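Local coordinates for L-arabinose ABC transporter, periplasmic L-arabinose-binding protein (Burkholderia thailandensis, PDB 4KZK) that binds beta-D-galactose and probably delivers L-arabinose and related sugars in the periplasm to an ABC transporter for uptake into the cell, at residues Ala83-Ala88 with Ala109-Arg114; Ile222-His227 with Arg253-Asp258; Ala206-Met209 with Gly215-Asn218. All blocks are in the same frame, centred on the assembly; numbering follows the deposited sequence.

Contact 1 (Ala83-Ala88 with Ala109-Arg114)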
ATOM      1  N   ALA A  83       6.574  21.183  -0.908  1.00 11.90           N
ATOM      2  CA  ALA A  83       7.675  20.243  -1.151  1.00 12.27           C
ATOM      3  C   ALA A  83       8.321  20.522  -2.505  1.00 12.81           C
ATOM      4  O   ALA A  83       9.541  20.520  -2.641  1.00 13.16           O
ATOM      5  CB  ALA A  83       7.171  18.812  -1.103  1.00 11.54           C
ATOM      6  N   LEU A  84       7.508  20.754  -3.514  1.00 13.46           N
ATOM      7  CA  LEU A  84       8.027  21.030  -4.842  1.00 14.56           C
ATOM      8  C   LEU A  84       8.755  22.383  -4.874  1.00 15.20           C
ATOM      9  O   LEU A  84       9.799  22.495  -5.530  1.00 15.60           O
ATOM     10  CB  LEU A  84       6.898  20.999  -5.869  1.00 15.30           C
ATOM     11  CG  LEU A  84       6.051  19.724  -5.985  1.00 16.17           C
ATOM     12  CD1 LEU A  84       4.939  19.940  -7.011  1.00 17.20           C
ATOM     13  CD2 LEU A  84       6.892  18.488  -6.268  1.00 16.82           C
ATOM     14  N   ASP A  85       8.248  23.378  -4.136  1.00 15.24           N
ATOM     15  CA  ASP A  85       8.943  24.663  -4.005  1.00 16.30           C
ATOM     16  C   ASP A  85      10.325  24.437  -3.402  1.00 16.78           C
ATOM     17  O   ASP A  85      11.321  25.024  -3.854  1.00 17.30           O
ATOM     18  CB  ASP A  85       8.171  25.615  -3.081  1.00 16.63           C
ATOM     19  CG  ASP A  85       6.862  26.106  -3.667  1.00 16.48           C
ATOM     20  OD1 ASP A  85       6.592  25.924  -4.875  1.00 16.57           O
ATOM     21  OD2 ASP A  85       6.102  26.705  -2.873  1.00 17.12           O
ATOM     22  N   SER A  86      10.390  23.624  -2.349  1.00 16.25           N
ATOM     23  CA  SER A  86      11.670  23.377  -1.665  1.00 17.11           C
ATOM     24  C   SER A  86      12.666  22.692  -2.590  1.00 17.29           C
ATOM     25  O   SER A  86      13.863  23.021  -2.594  1.00 18.20           O
ATOM     26  CB  SER A  86      11.482  22.539  -0.386  1.00 17.08           C
ATOM     27  OG  SER A  86      12.682  22.514   0.401  1.00 19.68           O
ATOM     28  N   LEU A  87      12.173  21.720  -3.353  1.00 16.09           N
ATOM     29  CA  LEU A  87      13.007  20.998  -4.300  1.00 16.51           C
ATOM     30  C   LEU A  87      13.548  21.928  -5.375  1.00 17.71           C
ATOM     31  O   LEU A  87      14.743  21.838  -5.722  1.00 18.59           O
ATOM     32  CB  LEU A  87      12.239  19.819  -4.905  1.00 15.49           C
ATOM     33  CG  LEU A  87      11.963  18.661  -3.940  1.00 14.72           C
ATOM     34  CD1 LEU A  87      11.032  17.642  -4.588  1.00 13.97           C
ATOM     35  CD2 LEU A  87      13.260  18.008  -3.498  1.00 15.40           C
ATOM     36  N   ALA A  88      12.722  22.856  -5.850  1.00 17.71           N
ATOM     37  CA  ALA A  88      13.177  23.847  -6.828  1.00 19.09           C
ATOM     38  C   ALA A  88      14.213  24.809  -6.235  1.00 20.73           C
ATOM     39  O   ALA A  88      15.222  25.123  -6.882  1.00 22.29           O
ATOM     40  CB  ALA A  88      11.997  24.590  -7.411  1.00 18.74           C
ATOM     41  N   ALA A 109       2.254  18.329 -12.126  1.00 15.97           N
ATOM     42  CA  ALA A 109       2.916  18.280 -13.409  1.00 16.97           C
ATOM     43  C   ALA A 109       3.284  19.682 -13.878  1.00 17.79           C
ATOM     44  O   ALA A 109       4.395  19.907 -14.394  1.00 18.32           O
ATOM     45  CB  ALA A 109       2.022  17.588 -14.422  1.00 17.63           C
ATOM     46  N   ALA A 110       2.363  20.619 -13.707  1.00 18.21           N
ATOM     47  CA  ALA A 110       2.607  21.987 -14.152  1.00 19.01           C
ATOM     48  C   ALA A 110       3.759  22.624 -13.377  1.00 19.17           C
ATOM     49  O   ALA A 110       4.621  23.291 -13.960  1.00 20.51           O
ATOM     50  CB  ALA A 110       1.347  22.831 -14.031  1.00 19.16           C
ATOM     51  N   LYS A 111       3.790  22.425 -12.064  1.00 18.47           N
ATOM     52  CA  LYS A 111       4.863  23.007 -11.257  1.00 18.91           C
ATOM     53  C   LYS A 111       6.212  22.368 -11.561  1.00 19.42           C
ATOM     54  O   LYS A 111       7.215  23.058 -11.665  1.00 20.51           O
ATOM     55  CB  LYS A 111       4.545  22.935  -9.756  1.00 17.96           C
ATOM     56  CG  LYS A 111       5.682  23.436  -8.872  1.00 18.12           C
ATOM     57  CD  LYS A 111       5.251  23.610  -7.418  1.00 17.75           C
ATOM     58  CE  LYS A 111       4.544  24.937  -7.220  1.00 18.16           C
ATOM     59  NZ  LYS A 111       4.115  25.154  -5.818  1.00 17.84           N
ATOM     60  N   ALA A 112       6.244  21.043 -11.675  1.00 19.74           N
ATOM     61  CA  ALA A 112       7.486  20.352 -11.982  1.00 20.37           C
ATOM     62  C   ALA A 112       8.068  20.876 -13.295  1.00 21.76           C
ATOM     63  O   ALA A 112       9.285  21.086 -13.409  1.00 22.64           O
ATOM     64  CB  ALA A 112       7.247  18.842 -12.051  1.00 19.52           C
ATOM     65  N   LYS A 113       7.196  21.082 -14.285  1.00 22.61           N
ATOM     66  CA  LYS A 113       7.601  21.587 -15.595  1.00 24.65           C
ATOM     67  C   LYS A 113       8.162  23.006 -15.475  1.00 26.33           C
ATOM     68  O   LYS A 113       9.221  23.302 -16.018  1.00 27.73           O
ATOM     69  CB  LYS A 113       6.421  21.554 -16.573  1.00 24.99           C
ATOM     70  N   ARG A 114       7.453  23.873 -14.759  1.00 26.98           N
ATOM     71  CA  ARG A 114       7.909  25.245 -14.509  1.00 28.28           C
ATOM     72  C   ARG A 114       9.313  25.275 -13.899  1.00 28.87           C
ATOM     73  O   ARG A 114      10.169  26.093 -14.291  1.00 29.83           O
ATOM     74  CB  ARG A 114       6.927  25.953 -13.573  1.00 27.88           C
TER
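Lys111 reaches from helix 105-114 across Leu84 of helix 77-89 and ends on the carboxylate of Asp85, so one long side chain makes both the apolar and the ionic part of this contact. Its first torsion puts CG anti to the backbone N (chi1 176°), which sends the chain straight out toward the other helix. The bend comes at chi3 (-82°), where the chain turns beside Leu84 and carries CE and NZ over to the acid. CD of Lys111 presses on CB of Leu84 at 3.5 Å, tighter than usual for two carbons, and lies 3.7 Å from CD1 of the same leucine. Leu84 and Lys111 pass each other at a slant, Leu84 CB and CD1 both lying closest to Lys111 CD, and CD1 also reaching back along CG and CB.

Both helices belong to the lobe whose sheet holds strands 68-73, 38-43, 94-98 and 118-122, the Rossmann-like alpha/beta layering of type I periplasmic binding proteins. Each helix is the connection of a beta-alpha-beta unit, and the two share strand 94-98, which follows the first and precedes the second. Their nearest CA atoms are those of Leu84 and Ala112, 7.2 Å apart.

Asp85 meets the lysine at about a right angle. Lys111 NZ donates to Asp85 OD1 over 2.8 Å in a salt bridge, approaching on the syn side but 34° out of the carboxylate plane. The other oxygen, OD2, is 3.9 Å from NZ, so the grip is one-sided. OD1 has a second hydrogen-bond partner in Tyr115 OH, and Ser81 OG forms a weak hydrogen bond with the ammonium group. Where helix 77-89 faces the sheet, Leu87 packs against Val70 and Ile72 of strand 68-73.

Contact 2 (Ile222-His227 with Arg253-Asp258); sequences IAFTKH and RGIGTD
Thr225 OG1 is held by the carbonyl of Asn221, one turn back in its own helix, through a hydrogen bond, and is approached by the guanidinium of Arg253. It lies 2.9 Å from Arg253 NH1 and 3.0 Å from Arg253 NH2. Rather than sitting in the guanidinium plane, it stands well out of it, on the same face as Thr225 N, which is 3.8 Å above the plane and over its centre. The guanidinium thus rests flat against the backbone near the end of helix 213-226. A bend at chi3 (82°), made beside Phe224, turns the guanidinium there, and NH2 also makes a weak hydrogen bond to Asn221 OD1.

Next to the arginine, Phe224 points toward the loop 253-258. Its ring is tilted 44° from the guanidinium, so the two do not stack. The methyl CD1 of Ile255 lies over one ring face instead, 3.8 Å from the centroid of Phe224 and 20° off the normal, a CH-pi contact in which CD1 comes nearest to Phe224 CD1, at 3.6 Å. Trp233 meets the same phenyl ring edge-to-face, and Met260 touches both Phe224 and Ile255, which ties the cluster to the sheet.

Gly254, with its positive phi, is the C-prime residue of a Schellman motif that ends helix 240-252. The chain turns there and places Arg253 and Ile255 against the neighbouring helix, joining two adjacent helices on one face of a Rossmann-like lobe of a type I periplasmic binding protein.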
ATOM      1  N   ILE A 222     -17.650   0.239  13.464  1.00 17.53           N
ATOM      2  CA  ILE A 222     -19.003   0.479  12.966  1.00 18.17           C
ATOM      3  C   ILE A 222     -19.594  -0.806  12.380  1.00 18.75           C
ATOM      4  O   ILE A 222     -20.751  -1.148  12.635  1.00 19.69           O
ATOM      5  CB  ILE A 222     -19.048   1.625  11.928  1.00 18.30           C
ATOM      6  CG1 ILE A 222     -18.792   2.961  12.632  1.00 18.73           C
ATOM      7  CG2 ILE A 222     -20.391   1.648  11.190  1.00 18.72           C
ATOM      8  CD1 ILE A 222     -18.621   4.152  11.712  1.00 18.92           C
ATOM      9  N   ALA A 223     -18.788  -1.529  11.614  1.00 17.71           N
ATOM     10  CA  ALA A 223     -19.242  -2.759  10.977  1.00 18.05           C
ATOM     11  C   ALA A 223     -19.509  -3.873  11.988  1.00 18.67           C
ATOM     12  O   ALA A 223     -20.504  -4.599  11.875  1.00 19.30           O
ATOM     13  CB  ALA A 223     -18.208  -3.225   9.961  1.00 17.34           C
ATOM     14  N   PHE A 224     -18.600  -4.049  12.949  1.00 18.74           N
ATOM     15  CA  PHE A 224     -18.791  -5.104  13.956  1.00 19.80           C
ATOM     16  C   PHE A 224     -20.062  -4.873  14.748  1.00 21.22           C
ATOM     17  O   PHE A 224     -20.801  -5.817  15.043  1.00 21.48           O
ATOM     18  CB  PHE A 224     -17.607  -5.186  14.914  1.00 19.61           C
ATOM     19  CG  PHE A 224     -16.338  -5.691  14.288  1.00 18.40           C
ATOM     20  CD1 PHE A 224     -16.346  -6.818  13.473  1.00 18.29           C
ATOM     21  CD2 PHE A 224     -15.114  -5.058  14.538  1.00 18.08           C
ATOM     22  CE1 PHE A 224     -15.183  -7.292  12.897  1.00 17.71           C
ATOM     23  CE2 PHE A 224     -13.939  -5.540  13.959  1.00 17.44           C
ATOM     24  CZ  PHE A 224     -13.980  -6.662  13.141  1.00 17.70           C
ATOM     25  N   THR A 225     -20.336  -3.627  15.097  1.00 22.05           N
ATOM     26  CA  THR A 225     -21.573  -3.315  15.815  1.00 23.34           C
ATOM     27  C   THR A 225     -22.831  -3.737  15.054  1.00 24.34           C
ATOM     28  O   THR A 225     -23.775  -4.239  15.666  1.00 24.84           O
ATOM     29  CB  THR A 225     -21.659  -1.818  16.146  1.00 23.79           C
ATOM     30  OG1 THR A 225     -20.527  -1.464  16.937  1.00 23.77           O
ATOM     31  CG2 THR A 225     -22.927  -1.483  16.932  1.00 25.00           C
ATOM     32  N   LYS A 226     -22.859  -3.527  13.739  1.00 24.28           N
ATOM     33  CA  LYS A 226     -24.027  -3.922  12.937  1.00 25.37           C
ATOM     34  C   LYS A 226     -24.141  -5.410  12.662  1.00 25.23           C
ATOM     35  O   LYS A 226     -25.227  -5.884  12.354  1.00 25.77           O
ATOM     36  CB  LYS A 226     -24.028  -3.211  11.586  1.00 26.28           C
ATOM     37  CG  LYS A 226     -24.093  -1.713  11.718  1.00 27.95           C
ATOM     38  CD  LYS A 226     -24.459  -1.024  10.412  1.00 29.58           C
ATOM     39  CE  LYS A 226     -24.265   0.477  10.561  1.00 30.78           C
ATOM     40  NZ  LYS A 226     -24.348   1.217   9.270  1.00 31.77           N
ATOM     41  N   HIS A 227     -23.033  -6.143  12.737  1.00 24.01           N
ATOM     42  CA  HIS A 227     -23.028  -7.549  12.334  1.00 24.44           C
ATOM     43  C   HIS A 227     -22.546  -8.458  13.449  1.00 25.37           C
ATOM     44  O   HIS A 227     -21.597  -9.228  13.286  1.00 25.67           O
ATOM     45  CB  HIS A 227     -22.182  -7.711  11.072  1.00 23.40           C
ATOM     46  CG  HIS A 227     -22.741  -6.983   9.894  1.00 23.38           C
ATOM     47  ND1 HIS A 227     -23.740  -7.514   9.109  1.00 23.74           N
ATOM     48  CD2 HIS A 227     -22.475  -5.755   9.390  1.00 22.90           C
ATOM     49  CE1 HIS A 227     -24.051  -6.651   8.159  1.00 23.81           C
ATOM     50  NE2 HIS A 227     -23.305  -5.573   8.310  1.00 23.24           N
ATOM     51  N   ARG A 253     -13.691  -5.950  20.736  1.00 22.56           N
ATOM     52  CA  ARG A 253     -15.034  -6.547  20.768  1.00 24.19           C
ATOM     53  C   ARG A 253     -15.079  -8.057  21.007  1.00 23.74           C
ATOM     54  O   ARG A 253     -16.081  -8.704  20.674  1.00 24.66           O
ATOM     55  CB  ARG A 253     -15.699  -6.321  19.428  1.00 25.28           C
ATOM     56  CG  ARG A 253     -15.634  -4.915  18.908  1.00 27.12           C
ATOM     57  CD  ARG A 253     -16.678  -4.808  17.839  1.00 28.71           C
ATOM     58  NE  ARG A 253     -18.005  -4.580  18.405  1.00 31.97           N
ATOM     59  CZ  ARG A 253     -18.570  -3.380  18.516  1.00 33.02           C
ATOM     60  NH1 ARG A 253     -19.781  -3.271  19.042  1.00 34.46           N
ATOM     61  NH2 ARG A 253     -17.930  -2.291  18.087  1.00 33.38           N
ATOM     62  N   GLY A 254     -14.009  -8.632  21.533  1.00 22.83           N
ATOM     63  CA  GLY A 254     -13.979 -10.059  21.806  1.00 22.79           C
ATOM     64  C   GLY A 254     -13.825 -10.949  20.590  1.00 21.89           C
ATOM     65  O   GLY A 254     -14.113 -12.136  20.670  1.00 22.80           O
ATOM     66  N   ILE A 255     -13.370 -10.387  19.472  1.00 19.94           N
ATOM     67  CA  ILE A 255     -13.040 -11.161  18.274  1.00 19.37           C
ATOM     68  C   ILE A 255     -11.525 -11.236  18.199  1.00 18.82           C
ATOM     69  O   ILE A 255     -10.872 -10.354  17.617  1.00 18.36           O
ATOM     70  CB  ILE A 255     -13.560 -10.492  16.989  1.00 18.70           C
ATOM     71  CG1 ILE A 255     -15.052 -10.172  17.109  1.00 19.23           C
ATOM     72  CG2 ILE A 255     -13.320 -11.399  15.786  1.00 18.46           C
ATOM     73  CD1 ILE A 255     -15.514  -9.127  16.127  1.00 19.07           C
ATOM     74  N   GLY A 256     -10.979 -12.290  18.790  1.00 19.41           N
ATOM     75  CA  GLY A 256      -9.541 -12.481  18.842  1.00 19.05           C
ATOM     76  C   GLY A 256      -9.024 -13.425  17.784  1.00 18.39           C
ATOM     77  O   GLY A 256      -9.720 -13.755  16.831  1.00 17.95           O
ATOM     78  N   THR A 257      -7.799 -13.892  17.999  1.00 18.24           N
ATOM     79  CA  THR A 257      -7.086 -14.591  16.946  0.50 17.70           C
ATOM     80  C   THR A 257      -7.743 -15.887  16.475  1.00 18.24           C
ATOM     81  O   THR A 257      -7.637 -16.225  15.307  1.00 17.46           O
ATOM     82  CB  THR A 257      -5.616 -14.844  17.313  0.50 17.77           C
ATOM     83  OG1 THR A 257      -4.928 -15.289  16.141  0.50 17.28           O
ATOM     84  CG2 THR A 257      -5.492 -15.873  18.444  0.50 18.52           C
ATOM     85  N   ASP A 258      -8.454 -16.594  17.340  1.00 19.29           N
ATOM     86  CA  ASP A 258      -9.114 -17.818  16.886  1.00 20.70           C
ATOM     87  C   ASP A 258     -10.299 -17.570  15.952  1.00 19.90           C
ATOM     88  O   ASP A 258     -10.663 -18.450  15.165  1.00 20.45           O
ATOM     89  CB  ASP A 258      -9.580 -18.653  18.081  1.00 23.09           C
ATOM     90  CG  ASP A 258      -8.420 -19.276  18.861  1.00 24.90           C
ATOM     91  OD1 ASP A 258      -7.300 -19.414  18.314  1.00 26.10           O
ATOM     92  OD2 ASP A 258      -8.646 -19.661  20.021  1.00 28.18           O
TER

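Contact 3 (Ala206-Met209 with Gly215-Asn218); sequences APEM and GAFN
Glu208 leaves the end of strand 203-207 and lies along the first turns of helix 213-226, touching Gly215 and Ala216. Its CB points toward the helix and is 4.2 Å from Gly215 O. CG, anti to its own carbonyl carbon (chi1 -61°), passes the same peptide, 4.0 Å from Gly215 O. From there the chain runs out extended, and the carboxylate oxygen OE2 ends beside Ala216 in van der Waals contact with its methyl, 3.3 Å from CB; no hydrogen bond joins the two segments directly. With no side chain on Gly215, the glutamate stem passes close to the helix backbone.

The segments belong to a beta-alpha unit of the Rossmann-like lobe: edge strand 203-207, a short turn, then the helix, where Asp212 OD1 accepts a hydrogen bond from Gly215 N. Next to the glutamate stem, a water bridges strand end and helix, accepting from Met209 N at 2.9 Å and donating to Gly215 O at 2.8 Å. Leu174 and Thr242 each touch both Glu208 and Ala216, burying the pair. The glutamate side chain is about 7 Å from that of Asn239, a galactose-binding residue, and about 10 Å from the sugar itself.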
ATOM      1  N   ALA A 206     -16.834  -1.688   4.857  1.00 14.32           N
ATOM      2  CA  ALA A 206     -16.440  -0.826   5.965  1.00 14.05           C
ATOM      3  C   ALA A 206     -15.652   0.353   5.377  1.00 13.34           C
ATOM      4  O   ALA A 206     -14.419   0.386   5.415  1.00 12.49           O
ATOM      5  CB  ALA A 206     -15.599  -1.609   6.967  1.00 13.71           C
ATOM      6  N   PRO A 207     -16.371   1.357   4.848  1.00 13.60           N
ATOM      7  CA  PRO A 207     -15.732   2.500   4.210  1.00 13.41           C
ATOM      8  C   PRO A 207     -14.987   3.382   5.212  1.00 13.59           C
ATOM      9  O   PRO A 207     -15.520   3.744   6.245  1.00 13.60           O
ATOM     10  CB  PRO A 207     -16.914   3.252   3.571  1.00 14.27           C
ATOM     11  CG  PRO A 207     -18.050   2.941   4.463  1.00 14.74           C
ATOM     12  CD  PRO A 207     -17.837   1.499   4.864  1.00 14.42           C
ATOM     13  N   GLU A 208     -13.757   3.718   4.877  1.00 13.26           N
ATOM     14  CA  GLU A 208     -12.850   4.475   5.737  1.00 13.75           C
ATOM     15  C   GLU A 208     -12.833   5.959   5.422  1.00 14.36           C
ATOM     16  O   GLU A 208     -12.839   6.336   4.255  1.00 14.63           O
ATOM     17  CB  GLU A 208     -11.423   3.950   5.539  1.00 13.48           C
ATOM     18  CG  GLU A 208     -11.248   2.483   5.904  1.00 13.59           C
ATOM     19  CD  GLU A 208      -9.980   1.869   5.361  1.00 13.78           C
ATOM     20  OE1 GLU A 208      -9.541   2.258   4.254  1.00 14.97           O
ATOM     21  OE2 GLU A 208      -9.414   0.992   6.047  1.00 13.24           O
ATOM     22  N   MET A 209     -12.766   6.800   6.449  1.00 15.10           N
ATOM     23  CA  MET A 209     -12.653   8.239   6.239  0.50 15.92           C
ATOM     24  C   MET A 209     -11.253   8.570   5.729  1.00 15.55           C
ATOM     25  O   MET A 209     -11.092   9.454   4.888  1.00 15.82           O
ATOM     26  CB  MET A 209     -12.930   9.000   7.534  0.50 17.17           C
ATOM     27  CG  MET A 209     -12.867  10.506   7.361  0.50 18.62           C
ATOM     28  SD  MET A 209     -13.387  11.418   8.820  0.50 20.47           S
ATOM     29  CE  MET A 209     -15.166  11.160   8.800  0.50 20.69           C
ATOM     30  N   GLY A 215      -8.471   5.306  10.511  1.00 11.86           N
ATOM     31  CA  GLY A 215      -9.662   5.182   9.650  1.00 11.59           C
ATOM     32  C   GLY A 215     -10.254   3.780   9.635  1.00 11.44           C
ATOM     33  O   GLY A 215     -11.475   3.590   9.695  1.00 11.80           O
ATOM     34  N   ALA A 216      -9.375   2.791   9.546  1.00 10.95           N
ATOM     35  CA  ALA A 216      -9.781   1.406   9.557  1.00 10.48           C
ATOM     36  C   ALA A 216     -10.371   0.987  10.899  1.00 10.79           C
ATOM     37  O   ALA A 216     -11.339   0.258  10.916  1.00 10.94           O
ATOM     38  CB  ALA A 216      -8.585   0.528   9.237  1.00 10.10           C
ATOM     39  N   PHE A 217      -9.721   1.390  12.003  1.00 10.99           N
ATOM     40  CA  PHE A 217     -10.184   1.074  13.351  1.00 11.82           C
ATOM     41  C   PHE A 217     -11.624   1.567  13.520  1.00 12.53           C
ATOM     42  O   PHE A 217     -12.510   0.832  13.964  1.00 13.02           O
ATOM     43  CB  PHE A 217      -9.232   1.681  14.392  1.00 12.34           C
ATOM     44  CG  PHE A 217      -9.632   1.414  15.812  1.00 13.23           C
ATOM     45  CD1 PHE A 217      -9.264   0.240  16.443  1.00 13.24           C
ATOM     46  CD2 PHE A 217     -10.359   2.354  16.530  1.00 14.29           C
ATOM     47  CE1 PHE A 217      -9.631   0.004  17.764  1.00 14.07           C
ATOM     48  CE2 PHE A 217     -10.741   2.127  17.838  1.00 14.97           C
ATOM     49  CZ  PHE A 217     -10.374   0.947  18.461  1.00 14.98           C
ATOM     50  N   ASN A 218     -11.859   2.815  13.133  1.00 13.14           N
ATOM     51  CA  ASN A 218     -13.211   3.375  13.241  1.00 14.06           C
ATOM     52  C   ASN A 218     -14.218   2.707  12.327  1.00 14.06           C
ATOM     53  O   ASN A 218     -15.340   2.427  12.727  1.00 14.54           O
ATOM     54  CB  ASN A 218     -13.200   4.888  12.999  1.00 14.78           C
ATOM     55  CG  ASN A 218     -12.451   5.641  14.075  1.00 15.55           C
ATOM     56  OD1 ASN A 218     -12.325   5.175  15.206  1.00 16.81           O
ATOM     57  ND2 ASN A 218     -11.950   6.791  13.730  1.00 15.85           N
TER
HETATM   58  O   HOH W   1     -13.104   5.740   9.109  1.00 13.62           O

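Contact 1 comes first along the chain and contact 3 closes before contact 2 opens. Contact 1 lies in the lobe built on strands 68-73 to 118-122; the other two lie in the lobe with strands 170-175, 203-207, 233-236 and 260-264. The centres of contacts 1 and 2 are 46 Å apart, on opposite sides of the chain's centre, while contacts 2 and 3 are 14 Å apart and share helix 213-226, 215-218 near its start and 222-227 at its end. They meet through Ala223 CB and Ala206 CB, 4.3 Å apart. Each contact is confined to one lobe and none bridges the galactose-binding cleft, consistent with lobes that move as units when sugar binds, as in related proteins.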